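Local coordinates for putative NADP oxidoreductase BF3122 (Bacteroides fragilis, PDB 3D1L), which is probably an NADP-dependent oxidoreductase, with an N-terminal Rossmann-type dinucleotide-binding domain and a helical C-terminal domain related to that of 6-phosphogluconate dehydrogenase, at residues V65-S75 against G91-T101. Numbering follows the deposited sequence.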
# COMPACT_ATOMS: atom_id res chain seq x y z
N VAL B 65 8.29 -38.78 -5.19
CA VAL B 65 8.91 -37.88 -4.19
C VAL B 65 10.10 -38.56 -3.50
O VAL B 65 9.98 -39.69 -3.03
CB VAL B 65 7.91 -37.38 -3.14
CG1 VAL B 65 8.61 -36.87 -1.86
CG2 VAL B 65 7.05 -36.25 -3.72
N ASN B 66 11.23 -37.85 -3.46
CA ASN B 66 12.47 -38.34 -2.87
C ASN B 66 12.25 -38.68 -1.40
O ASN B 66 11.89 -37.82 -0.61
CB ASN B 66 13.58 -37.30 -3.05
CG ASN B 66 14.90 -37.72 -2.44
OD1 ASN B 66 14.96 -38.16 -1.29
ND2 ASN B 66 15.98 -37.57 -3.21
N PRO B 67 12.40 -39.98 -1.05
CA PRO B 67 12.13 -40.46 0.31
C PRO B 67 13.34 -40.40 1.25
O PRO B 67 13.25 -40.94 2.38
CB PRO B 67 11.75 -41.92 0.07
CG PRO B 67 12.62 -42.31 -1.08
CD PRO B 67 12.76 -41.08 -1.96
N TYR B 68 14.42 -39.76 0.84
CA TYR B 68 15.70 -39.87 1.57
C TYR B 68 16.12 -38.60 2.32
O TYR B 68 17.15 -38.58 2.98
CB TYR B 68 16.83 -40.40 0.66
CG TYR B 68 16.46 -41.64 -0.11
CD1 TYR B 68 16.20 -42.86 0.56
CD2 TYR B 68 16.34 -41.61 -1.49
CE1 TYR B 68 15.84 -44.00 -0.16
CE2 TYR B 68 15.99 -42.73 -2.20
CZ TYR B 68 15.73 -43.93 -1.54
OH TYR B 68 15.38 -45.04 -2.30
N ALA B 69 15.26 -37.57 2.25
CA ALA B 69 15.52 -36.27 2.86
C ALA B 69 15.21 -36.25 4.35
O ALA B 69 14.44 -37.09 4.86
CB ALA B 69 14.71 -35.18 2.12
N LYS B 70 15.77 -35.26 5.02
CA LYS B 70 15.63 -35.06 6.46
C LYS B 70 14.46 -34.14 6.79
O LYS B 70 13.83 -34.26 7.84
CB LYS B 70 16.96 -34.48 7.00
CG LYS B 70 16.96 -33.97 8.42
CD LYS B 70 16.72 -35.03 9.47
CE LYS B 70 16.33 -34.32 10.78
NZ LYS B 70 16.03 -35.21 11.95
N LEU B 71 14.16 -33.21 5.89
CA LEU B 71 13.12 -32.24 6.13
C LEU B 71 12.21 -32.11 4.92
O LEU B 71 12.68 -31.88 3.80
CB LEU B 71 13.72 -30.88 6.51
CG LEU B 71 12.72 -29.75 6.81
CD1 LEU B 71 11.94 -30.08 8.08
CD2 LEU B 71 13.42 -28.40 6.96
N TYR B 72 10.91 -32.24 5.17
CA TYR B 72 9.88 -32.09 4.19
C TYR B 72 9.02 -30.88 4.56
O TYR B 72 8.34 -30.88 5.60
CB TYR B 72 9.04 -33.36 4.13
CG TYR B 72 9.83 -34.54 3.57
CD1 TYR B 72 9.79 -34.83 2.21
CD2 TYR B 72 10.63 -35.34 4.40
CE1 TYR B 72 10.51 -35.89 1.67
CE2 TYR B 72 11.35 -36.42 3.87
CZ TYR B 72 11.28 -36.67 2.50
OH TYR B 72 11.97 -37.68 1.94
N ILE B 73 9.08 -29.85 3.72
CA ILE B 73 8.33 -28.61 3.96
C ILE B 73 7.07 -28.61 3.12
O ILE B 73 7.14 -28.58 1.88
CB ILE B 73 9.16 -27.35 3.66
CG1 ILE B 73 10.47 -27.36 4.47
CG2 ILE B 73 8.27 -26.07 3.96
CD1 ILE B 73 11.43 -26.24 4.12
N VAL B 74 5.93 -28.69 3.79
CA VAL B 74 4.66 -28.88 3.13
C VAL B 74 3.90 -27.57 3.14
O VAL B 74 3.59 -27.00 4.19
CB VAL B 74 3.87 -30.05 3.77
CG1 VAL B 74 2.59 -30.32 3.03
CG2 VAL B 74 4.76 -31.33 3.86
N SER B 75 3.65 -27.06 1.93
CA SER B 75 2.90 -25.83 1.71
C SER B 75 1.73 -26.15 0.80
O SER B 75 1.79 -25.92 -0.41
CB SER B 75 3.79 -24.79 1.02
OG SER B 75 4.87 -24.40 1.83
N GLY B 91 7.18 -44.50 3.54
CA GLY B 91 8.55 -44.84 3.09
C GLY B 91 9.69 -43.86 3.41
O GLY B 91 10.76 -43.91 2.77
N LYS B 92 9.46 -42.96 4.37
CA LYS B 92 10.47 -41.96 4.76
C LYS B 92 11.33 -42.49 5.88
O LYS B 92 11.00 -43.48 6.54
CB LYS B 92 9.83 -40.63 5.21
CG LYS B 92 8.75 -40.12 4.31
CD LYS B 92 9.25 -39.69 2.96
CE LYS B 92 8.08 -39.71 2.00
NZ LYS B 92 8.21 -38.69 0.98
N ARG B 93 12.45 -41.81 6.12
CA ARG B 93 13.30 -42.15 7.25
C ARG B 93 12.55 -41.85 8.54
O ARG B 93 11.77 -40.89 8.62
CB ARG B 93 14.60 -41.33 7.20
CG ARG B 93 15.41 -41.51 5.92
CD ARG B 93 16.29 -40.30 5.65
NE ARG B 93 17.22 -40.02 6.76
CZ ARG B 93 17.96 -38.92 6.86
NH1 ARG B 93 17.90 -37.99 5.91
NH2 ARG B 93 18.78 -38.75 7.89
N GLU B 94 12.78 -42.69 9.55
CA GLU B 94 12.22 -42.50 10.87
C GLU B 94 12.50 -41.08 11.41
O GLU B 94 11.61 -40.43 11.95
CB GLU B 94 12.81 -43.54 11.81
CG GLU B 94 11.77 -44.38 12.52
CD GLU B 94 11.35 -43.82 13.86
OE1 GLU B 94 10.26 -44.21 14.33
OE2 GLU B 94 12.08 -42.99 14.47
N GLU B 95 13.73 -40.60 11.24
CA GLU B 95 14.10 -39.25 11.74
C GLU B 95 13.71 -38.07 10.84
O GLU B 95 14.00 -36.93 11.19
CB GLU B 95 15.61 -39.18 11.99
CG GLU B 95 16.41 -39.21 10.70
CD GLU B 95 17.90 -39.22 10.93
OE1 GLU B 95 18.51 -40.28 10.68
OE2 GLU B 95 18.46 -38.17 11.35
N ALA B 96 13.13 -38.32 9.67
CA ALA B 96 12.67 -37.22 8.81
C ALA B 96 11.67 -36.34 9.55
O ALA B 96 10.84 -36.84 10.32
CB ALA B 96 12.07 -37.73 7.52
N LEU B 97 11.75 -35.04 9.34
CA LEU B 97 10.83 -34.12 9.98
C LEU B 97 9.81 -33.62 8.96
O LEU B 97 10.20 -33.10 7.90
CB LEU B 97 11.66 -32.99 10.62
CG LEU B 97 11.18 -31.86 11.52
CD1 LEU B 97 10.03 -32.27 12.41
CD2 LEU B 97 12.34 -31.28 12.38
N MSE B 98 8.51 -33.82 9.21
CA MSE B 98 7.46 -33.21 8.35
C MSE B 98 6.90 -31.98 9.01
O MSE B 98 6.37 -32.04 10.13
CB MSE B 98 6.26 -34.11 7.99
CG MSE B 98 6.32 -35.55 8.34
SE MSE B 98 7.82 -36.49 7.58
CE MSE B 98 7.46 -36.03 5.75
N VAL B 99 7.02 -30.87 8.31
CA VAL B 99 6.46 -29.61 8.77
C VAL B 99 5.51 -29.03 7.73
O VAL B 99 5.64 -29.28 6.53
CB VAL B 99 7.57 -28.58 9.16
CG1 VAL B 99 8.54 -29.19 10.17
CG2 VAL B 99 8.33 -28.05 7.93
N HIS B 100 4.54 -28.26 8.21
CA HIS B 100 3.76 -27.44 7.30
C HIS B 100 4.01 -25.98 7.60
O HIS B 100 4.63 -25.65 8.61
CB HIS B 100 2.30 -27.81 7.30
CG HIS B 100 1.59 -27.51 8.57
ND1 HIS B 100 1.24 -26.22 8.94
CD2 HIS B 100 1.14 -28.32 9.56
CE1 HIS B 100 0.60 -26.26 10.10
NE2 HIS B 100 0.53 -27.52 10.50
N THR B 101 3.54 -25.11 6.72
CA THR B 101 3.84 -23.69 6.78
C THR B 101 2.59 -22.83 6.99
O THR B 101 2.61 -21.61 6.72
CB THR B 101 4.52 -23.25 5.50
OG1 THR B 101 3.71 -23.66 4.40
CG2 THR B 101 5.87 -23.92 5.36
O HOH W 1 12.99 -39.45 4.67
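M98 and K92 reach the Y72 ring from the same side, M98 near its CB end and K92 near its hydroxyl. M98, a selenomethionine, runs alongside Y72 pointing the same way, bent at chi2 and chi3 to bring CE within 3.5 Å of Y72 CB; SE sits obliquely, 5.4 Å from the ring centroid, a Met-aromatic contact. K92 slants across, CD 3.5 Å from Y72 OH, while A96 CB meets the ring edge near CE2. That hydroxyl is anchored in its own segment: it donates to N66 O over 2.6 Å, in the carbonyl plane and on a lone pair. Strands 71-74 and 97-100 are parallel neighbours in the Rossmann-type sheet, joined through helix 78-89 as a beta-alpha-beta crossover, and nearly straight bonds from Y72 N to L97 O and from V99 N to Y72 O set their register. On the other face, L71, with CG anti to the backbone N (chi1 -179°), lays CD1 3.9 Å from L97 CB, and I73 lies beside V99; helix 146-157 packs on L71, L97 and V99. Before the strands, K70 crosses E95 at about a right angle, its NZ donating to E95 O (2.8 Å). R93 reaches Y68 O from above the carbonyl plane through NH1 and pairs with E95 through NH2. Past the strand ends, S75 OG and T101 OG1 share a hydrogen bond of 2.9 Å beside L21 of helix 20-31.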